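Sensor protein (Rhodopseudomonas palustris, PDB 2OOL) is a bacteriophytochrome photoreceptor, probably a light-regulated histidine kinase, represented here by its chromophore-binding PAS-GAF part with a biliverdin-derived bilin bound. Local coordinates at residues 173-187 against 292-306. Residues are numbered along the deposited sequence; the frame is centred on the assembly and turned at random.
Sequences VRRITGFDRIKVYQF and LWGMISCHNLTPRFV. With LBV (3-[2-[(Z)-[3-(2-carboxyethyl)-5-[(Z)-(4-ethenyl-3-methyl-5-oxidanylidene-pyrrol-2-ylidene)methyl]-4-methyl-pyrrol-1-ium -2-ylidene]methyl]-5-[(Z)-[(3E)-3-ethylidene-4-methyl-5-oxidanylidene-pyrrolidin-2-ylidene]methyl]-4-methyl-1H-pyrrol-3- yl]propanoic acid), chain C.
Thr177 O, at the end of helix 162-177, is gripped by Arg304 and a water: Arg304 NE donates to it over 3.2 Å, Arg304 NH2 adds a weak bond, and water 1 links it to Phe305 O. Phe179 packs against the stem of Arg304, its ring nearly perpendicular to the guanidinium (planes 87° apart), with the arginine's methylenes running alongside. Asn300 CB sits over one ring face, 4.0 Å from the Phe179 centroid, while Val306 CG2 meets CE1. A serine in place of Phe179 would probably leave Asn300 CB, Val306 and the arginine's aliphatic stem facing a gap. Asn300 OD1 accepts from Asp180 N at 2.8 Å, and ND2, bonded to Thr302 O, fixes the amide's rotation; Asp180 OD2 in turn accepts from Leu301 N, which meets it on its anti side. A classic beta bulge follows, with Asp180 and Arg181 both opposite His299.

Beyond it, strands 181-187 and 292-300 pair antiparallel in the centre of the GAF sheet, their alternation separating two environments. Ile182, Val184, Ile296 and Cys298 form the apolar face, where Ile182 CD1 packs tightly on Cys298 CB and Val173 CG1 of the helix reaches Cys298 SG. At the far end Gln186, its CG anti to the backbone N (chi1 -174°), lays that carbon 3.7 Å from the centroid of the six-membered ring of Trp293. The other face meets the chromophore: Ser297 OG donates to LBV O_D over 2.7 Å, and Lys183 CE rests over the His299 ring in a CH-pi contact. Arg181 NH1 reaches His299 ND1 within both group planes at 2.9 Å, nearly straight (164°). With ND1 accepting, His299 is probably neutral, its imidazole held by arginine beside the bilin carbonyl that Ser297 binds.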
loop_
_atom_site.group_PDB
_atom_site.type_symbol
_atom_site.label_atom_id
_atom_site.label_comp_id
_atom_site.label_asym_id
_atom_site.label_seq_id
_atom_site.Cartn_x
_atom_site.Cartn_y
_atom_site.Cartn_z
ATOM N N VAL A 173 11.287 3.708 2.904
ATOM C CA VAL A 173 10.838 4.896 3.621
ATOM C C VAL A 173 11.381 6.168 2.960
ATOM O O VAL A 173 10.664 7.161 2.851
ATOM C CB VAL A 173 11.165 4.821 5.146
ATOM C CG1 VAL A 173 11.068 6.178 5.823
ATOM C CG2 VAL A 173 10.206 3.862 5.874
ATOM N N ARG A 174 12.624 6.141 2.479
ATOM C CA ARG A 174 13.171 7.311 1.814
ATOM C C ARG A 174 12.453 7.558 0.484
ATOM O O ARG A 174 12.133 8.696 0.152
ATOM C CB ARG A 174 14.684 7.196 1.575
ATOM C CG ARG A 174 15.280 8.519 1.184
ATOM C CD ARG A 174 16.826 8.522 1.125
ATOM N NE ARG A 174 17.406 7.682 0.073
ATOM C CZ ARG A 174 17.621 8.056 -1.191
ATOM N NH1 ARG A 174 17.282 9.264 -1.627
ATOM N NH2 ARG A 174 18.190 7.204 -2.032
ATOM N N ARG A 175 12.190 6.477 -0.245
ATOM C CA ARG A 175 11.398 6.520 -1.481
ATOM C C ARG A 175 10.072 7.276 -1.354
ATOM O O ARG A 175 9.726 8.078 -2.218
ATOM C CB ARG A 175 11.065 5.096 -1.925
ATOM C CG ARG A 175 10.940 4.901 -3.432
ATOM C CD ARG A 175 10.866 3.408 -3.758
ATOM N NE ARG A 175 12.197 2.800 -3.872
ATOM C CZ ARG A 175 12.718 1.836 -3.098
ATOM N NH1 ARG A 175 12.039 1.277 -2.111
ATOM N NH2 ARG A 175 13.952 1.390 -3.369
ATOM N N ILE A 176 9.344 7.040 -0.272
ATOM C CA ILE A 176 7.972 7.523 -0.177
ATOM C C ILE A 176 7.843 8.784 0.653
ATOM O O ILE A 176 6.801 9.414 0.607
ATOM C CB ILE A 176 7.021 6.415 0.333
ATOM C CG1 ILE A 176 7.342 6.042 1.784
ATOM C CG2 ILE A 176 7.125 5.151 -0.587
ATOM C CD1 ILE A 176 6.405 4.972 2.372
ATOM N N THR A 177 8.884 9.158 1.391
ATOM C CA THR A 177 8.885 10.382 2.191
ATOM C C THR A 177 9.615 11.521 1.496
ATOM O O THR A 177 9.334 12.687 1.737
ATOM C CB THR A 177 9.503 10.170 3.622
ATOM O OG1 THR A 177 10.867 9.749 3.563
ATOM C CG2 THR A 177 8.717 9.153 4.441
ATOM N N GLY A 178 10.588 11.181 0.660
ATOM C CA GLY A 178 11.493 12.162 0.095
ATOM C C GLY A 178 12.493 12.788 1.048
ATOM O O GLY A 178 13.168 13.738 0.684
ATOM N N PHE A 179 12.605 12.276 2.269
ATOM C CA PHE A 179 13.489 12.897 3.260
ATOM C C PHE A 179 14.931 12.564 2.852
ATOM O O PHE A 179 15.206 11.519 2.256
ATOM C CB PHE A 179 13.178 12.419 4.691
ATOM C CG PHE A 179 12.204 13.303 5.464
ATOM C CD1 PHE A 179 11.033 13.809 4.879
ATOM C CD2 PHE A 179 12.447 13.592 6.788
ATOM C CE1 PHE A 179 10.157 14.575 5.607
ATOM C CE2 PHE A 179 11.574 14.350 7.541
ATOM C CZ PHE A 179 10.421 14.851 6.951
ATOM N N ASP A 180 15.843 13.478 3.153
ATOM C CA ASP A 180 17.276 13.336 2.851
ATOM C C ASP A 180 18.011 12.103 3.417
ATOM O O ASP A 180 18.945 11.607 2.813
ATOM C CB ASP A 180 17.973 14.615 3.353
ATOM C CG ASP A 180 17.686 15.820 2.460
ATOM O OD1 ASP A 180 17.477 15.573 1.262
ATOM O OD2 ASP A 180 17.656 16.983 2.921
ATOM N N ARG A 181 17.617 11.626 4.588
ATOM C CA ARG A 181 18.371 10.600 5.322
ATOM C C ARG A 181 17.471 9.813 6.248
ATOM O O ARG A 181 16.810 10.383 7.105
ATOM C CB ARG A 181 19.470 11.255 6.167
ATOM C CG ARG A 181 20.423 10.260 6.859
ATOM C CD ARG A 181 21.544 10.983 7.588
ATOM N NE ARG A 181 21.065 11.847 8.666
ATOM C CZ ARG A 181 21.750 12.867 9.169
ATOM N NH1 ARG A 181 21.246 13.553 10.152
ATOM N NH2 ARG A 181 22.931 13.198 8.711
ATOM N N ILE A 182 17.415 8.506 6.041
ATOM C CA ILE A 182 16.645 7.612 6.879
ATOM C C ILE A 182 17.613 6.668 7.581
ATOM O O ILE A 182 18.451 6.041 6.933
ATOM C CB ILE A 182 15.649 6.788 6.041
ATOM C CG1 ILE A 182 14.825 7.674 5.091
ATOM C CG2 ILE A 182 14.756 5.902 6.919
ATOM C CD1 ILE A 182 14.117 8.839 5.682
ATOM N N LYS A 183 17.470 6.552 8.909
ATOM C CA LYS A 183 18.360 5.727 9.753
ATOM C C LYS A 183 17.544 4.715 10.530
ATOM O O LYS A 183 16.488 5.023 10.982
ATOM C CB LYS A 183 19.119 6.609 10.745
ATOM C CG LYS A 183 20.139 7.596 10.053
ATOM C CD LYS A 183 20.384 8.873 10.877
ATOM C CE LYS A 183 19.119 9.702 11.050
ATOM N NZ LYS A 183 18.825 10.674 9.994
ATOM N N VAL A 184 18.051 3.499 10.695
ATOM C CA VAL A 184 17.447 2.564 11.642
ATOM C C VAL A 184 18.389 2.522 12.844
ATOM O O VAL A 184 19.574 2.247 12.714
ATOM C CB VAL A 184 17.240 1.185 11.046
ATOM C CG1 VAL A 184 16.566 0.268 12.088
ATOM C CG2 VAL A 184 16.419 1.327 9.799
ATOM N N TYR A 185 17.840 2.852 13.990
ATOM C CA TYR A 185 18.574 3.083 15.227
ATOM C C TYR A 185 18.119 1.997 16.185
ATOM O O TYR A 185 16.924 1.896 16.455
ATOM C CB TYR A 185 18.146 4.443 15.804
ATOM C CG TYR A 185 18.906 4.923 17.026
ATOM C CD1 TYR A 185 18.297 4.982 18.285
ATOM C CD2 TYR A 185 20.200 5.357 16.923
ATOM C CE1 TYR A 185 18.986 5.442 19.407
ATOM C CE2 TYR A 185 20.916 5.809 18.052
ATOM C CZ TYR A 185 20.289 5.867 19.293
ATOM O OH TYR A 185 21.024 6.310 20.412
ATOM N N GLN A 186 19.059 1.219 16.722
ATOM C CA GLN A 186 18.713 0.106 17.605
ATOM C C GLN A 186 19.210 0.406 19.005
ATOM O O GLN A 186 20.330 0.890 19.171
ATOM C CB GLN A 186 19.399 -1.200 17.131
ATOM C CG GLN A 186 18.969 -2.443 17.919
ATOM C CD GLN A 186 19.758 -3.690 17.539
ATOM O OE1 GLN A 186 19.414 -4.801 17.935
ATOM N NE2 GLN A 186 20.801 -3.512 16.779
ATOM N N PHE A 187 18.388 0.106 20.002
ATOM C CA PHE A 187 18.757 0.368 21.421
ATOM C C PHE A 187 19.564 -0.831 21.962
ATOM O O PHE A 187 19.215 -1.996 21.673
ATOM C CB PHE A 187 17.506 0.602 22.266
ATOM C CG PHE A 187 16.851 1.980 22.059
ATOM C CD1 PHE A 187 15.627 2.082 21.430
ATOM C CD2 PHE A 187 17.503 3.150 22.451
ATOM C CE1 PHE A 187 15.053 3.324 21.196
ATOM C CE2 PHE A 187 16.938 4.379 22.258
ATOM C CZ PHE A 187 15.710 4.485 21.620
ATOM N N LEU A 292 10.539 -0.905 23.471
ATOM C CA LEU A 292 11.141 -0.172 22.351
ATOM C C LEU A 292 12.455 -0.856 21.914
ATOM O O LEU A 292 13.432 -0.920 22.663
ATOM C CB LEU A 292 11.332 1.313 22.746
ATOM C CG LEU A 292 11.340 2.439 21.704
ATOM C CD1 LEU A 292 10.160 2.383 20.712
ATOM C CD2 LEU A 292 11.392 3.787 22.413
ATOM N N TRP A 293 12.455 -1.430 20.718
ATOM C CA TRP A 293 13.639 -2.103 20.202
ATOM C C TRP A 293 14.559 -1.139 19.496
ATOM O O TRP A 293 15.781 -1.323 19.477
ATOM C CB TRP A 293 13.193 -3.214 19.257
ATOM C CG TRP A 293 14.297 -3.983 18.601
ATOM C CD1 TRP A 293 14.801 -5.187 18.998
ATOM C CD2 TRP A 293 15.003 -3.631 17.393
ATOM N NE1 TRP A 293 15.785 -5.597 18.127
ATOM C CE2 TRP A 293 15.924 -4.662 17.134
ATOM C CE3 TRP A 293 14.951 -2.542 16.522
ATOM C CZ2 TRP A 293 16.787 -4.636 16.046
ATOM C CZ3 TRP A 293 15.814 -2.518 15.429
ATOM C CH2 TRP A 293 16.707 -3.566 15.201
ATOM N N GLY A 294 13.952 -0.140 18.868
ATOM C CA GLY A 294 14.649 0.845 18.029
ATOM C C GLY A 294 13.685 1.858 17.396
ATOM O O GLY A 294 12.492 1.882 17.708
ATOM N N MET A 295 14.229 2.699 16.510
ATOM C CA MET A 295 13.464 3.726 15.804
ATOM C C MET A 295 13.962 3.868 14.365
ATOM O O MET A 295 15.151 3.695 14.104
ATOM C CB MET A 295 13.667 5.093 16.458
ATOM C CG MET A 295 13.498 5.144 17.934
ATOM S SD MET A 295 11.937 5.886 18.476
ATOM C CE MET A 295 12.502 7.589 18.577
ATOM N N ILE A 296 13.036 4.147 13.452
ATOM C CA ILE A 296 13.346 4.657 12.127
ATOM C C ILE A 296 13.289 6.161 12.256
ATOM O O ILE A 296 12.259 6.720 12.597
ATOM C CB ILE A 296 12.327 4.191 11.083
ATOM C CG1 ILE A 296 12.214 2.666 11.134
ATOM C CG2 ILE A 296 12.727 4.691 9.695
ATOM C CD1 ILE A 296 11.484 2.037 9.960
ATOM N N SER A 297 14.440 6.800 12.074
ATOM C CA SER A 297 14.583 8.240 12.222
ATOM C C SER A 297 14.884 8.856 10.849
ATOM O O SER A 297 15.833 8.453 10.178
ATOM C CB SER A 297 15.771 8.529 13.130
ATOM O OG SER A 297 15.980 9.923 13.341
ATOM N N CYS A 298 14.062 9.827 10.466
ATOM C CA CYS A 298 14.056 10.437 9.153
ATOM C C CYS A 298 14.374 11.949 9.291
ATOM O O CYS A 298 13.670 12.671 9.946
ATOM C CB CYS A 298 12.674 10.249 8.515
ATOM S SG CYS A 298 11.908 8.586 8.611
ATOM N N HIS A 299 15.443 12.413 8.652
ATOM C CA HIS A 299 15.829 13.815 8.734
ATOM C C HIS A 299 15.843 14.462 7.344
ATOM O O HIS A 299 16.146 13.813 6.339
ATOM C CB HIS A 299 17.241 13.918 9.288
ATOM C CG HIS A 299 17.360 13.594 10.738
ATOM N ND1 HIS A 299 18.584 13.356 11.336
ATOM C CD2 HIS A 299 16.416 13.424 11.704
ATOM C CE1 HIS A 299 18.386 13.079 12.617
ATOM N NE2 HIS A 299 17.086 13.122 12.867
ATOM N N ASN A 300 15.498 15.741 7.324
ATOM C CA ASN A 300 15.592 16.544 6.139
ATOM C C ASN A 300 16.321 17.847 6.477
ATOM O O ASN A 300 16.189 18.382 7.571
ATOM C CB ASN A 300 14.205 16.811 5.519
ATOM C CG ASN A 300 14.284 16.974 3.995
ATOM O OD1 ASN A 300 14.631 16.031 3.303
ATOM N ND2 ASN A 300 13.984 18.176 3.480
ATOM N N LEU A 301 17.090 18.350 5.532
ATOM C CA LEU A 301 17.809 19.592 5.743
ATOM C C LEU A 301 16.873 20.755 5.942
ATOM O O LEU A 301 17.098 21.600 6.819
ATOM C CB LEU A 301 18.703 19.889 4.538
ATOM C CG LEU A 301 19.634 21.121 4.648
ATOM C CD1 LEU A 301 20.896 20.810 5.485
ATOM C CD2 LEU A 301 20.015 21.650 3.265
ATOM N N THR A 302 15.816 20.811 5.130
ATOM C CA THR A 302 14.926 21.980 5.112
ATOM C C THR A 302 13.550 21.516 5.613
ATOM O O THR A 302 13.241 20.332 5.542
ATOM C CB THR A 302 14.852 22.552 3.647
ATOM O OG1 THR A 302 14.364 21.518 2.804
ATOM C CG2 THR A 302 16.268 22.944 3.086
ATOM N N PRO A 303 12.720 22.428 6.139
ATOM C CA PRO A 303 11.377 22.014 6.574
ATOM C C PRO A 303 10.572 21.177 5.567
ATOM O O PRO A 303 10.541 21.489 4.418
ATOM C CB PRO A 303 10.689 23.347 6.831
ATOM C CG PRO A 303 11.799 24.244 7.275
ATOM C CD PRO A 303 12.973 23.841 6.452
ATOM N N ARG A 304 9.850 20.158 6.014
ATOM C CA ARG A 304 9.090 19.327 5.098
ATOM C C ARG A 304 8.016 18.467 5.762
ATOM O O ARG A 304 8.310 17.770 6.761
ATOM C CB ARG A 304 10.041 18.413 4.395
ATOM C CG ARG A 304 9.382 17.491 3.392
ATOM C CD ARG A 304 10.455 16.798 2.529
ATOM N NE ARG A 304 9.806 15.864 1.615
ATOM C CZ ARG A 304 9.793 15.982 0.299
ATOM N NH1 ARG A 304 10.463 16.951 -0.290
ATOM N NH2 ARG A 304 9.154 15.080 -0.440
ATOM N N PHE A 305 6.829 18.432 5.148
ATOM C CA PHE A 305 5.683 17.722 5.704
ATOM C C PHE A 305 5.461 16.418 4.981
ATOM O O PHE A 305 5.705 16.307 3.792
ATOM C CB PHE A 305 4.417 18.575 5.600
ATOM C CG PHE A 305 3.186 17.948 6.245
ATOM C CD1 PHE A 305 2.114 17.517 5.464
ATOM C CD2 PHE A 305 3.115 17.780 7.620
ATOM C CE1 PHE A 305 0.996 16.956 6.033
ATOM C CE2 PHE A 305 2.003 17.207 8.215
ATOM C CZ PHE A 305 0.917 16.790 7.402
ATOM N N VAL A 306 4.993 15.432 5.720
ATOM C CA VAL A 306 4.654 14.137 5.186
ATOM C C VAL A 306 3.205 13.859 5.583
ATOM O O VAL A 306 2.837 13.995 6.773
ATOM C CB VAL A 306 5.631 13.010 5.751
ATOM C CG1 VAL A 306 5.296 11.635 5.172
ATOM C CG2 VAL A 306 7.063 13.353 5.437
HETATM C C1A LBV C . 19.118 15.569 24.298
HETATM C C1B LBV C . 14.736 14.831 24.200
HETATM O O1B LBV C . 8.538 16.110 22.843
HETATM C C1C LBV C . 14.205 12.521 20.329
HETATM O O1C LBV C . 12.112 11.884 15.611
HETATM C C1D LBV C . 17.971 11.138 17.810
HETATM C C2A LBV C . 19.297 15.955 25.746
HETATM C C2B LBV C . 13.356 14.890 24.439
HETATM O O2B LBV C . 8.509 14.205 21.740
HETATM C C2C LBV C . 13.749 11.829 19.187
HETATM O O2C LBV C . 13.156 13.785 16.051
HETATM C C2D LBV C . 19.202 10.451 17.785
HETATM C C3A LBV C . 17.824 15.837 26.178
HETATM C C3B LBV C . 12.704 14.287 23.367
HETATM C C3C LBV C . 14.876 11.345 18.542
HETATM C C3D LBV C . 19.490 10.230 16.456
HETATM C C4A LBV C . 17.034 15.431 25.068
HETATM C C4B LBV C . 13.713 13.808 22.481
HETATM C C4C LBV C . 16.008 11.766 19.261
HETATM C C4D LBV C . 18.444 10.789 15.710
HETATM C CAA LBV C . 17.307 16.070 27.472
HETATM C CAB LBV C . 11.180 14.167 23.205
HETATM C CAC LBV C . 12.322 11.583 18.645
HETATM C CAD LBV C . 20.628 9.608 16.001
HETATM C CBA LBV C . 18.085 16.443 28.778
HETATM C CBB LBV C . 10.625 15.185 22.230
HETATM C CBC LBV C . 11.833 12.803 17.802
HETATM C CBD LBV C . 20.887 9.380 14.654
HETATM C CGB LBV C . 9.084 15.156 22.276
HETATM C CGC LBV C . 12.412 12.834 16.350
HETATM C CHB LBV C . 15.639 15.282 25.174
HETATM C CHC LBV C . 13.352 13.146 21.267
HETATM C CHD LBV C . 17.356 11.513 18.998
HETATM C CMA LBV C . 19.794 17.409 25.807
HETATM C CMB LBV C . 12.667 15.544 25.658
HETATM C CMC LBV C . 14.780 10.502 17.252
HETATM C CMD LBV C . 20.088 9.994 18.965
HETATM N N_A LBV C . 17.832 15.288 24.003
HETATM O O_A LBV C . 20.030 15.511 23.478
HETATM N N_B LBV C . 14.881 14.163 23.043
HETATM N N_C LBV C . 15.547 12.461 20.303
HETATM N N_D LBV C . 17.576 11.329 16.564
HETATM O O_D LBV C . 18.303 10.814 14.475
HETATM O O HOH W 1 6.942 14.289 1.844
HETATM O O HOH W 2 14.482 15.766 0.437
HETATM O O HOH W 3 17.301 -3.467 20.493
#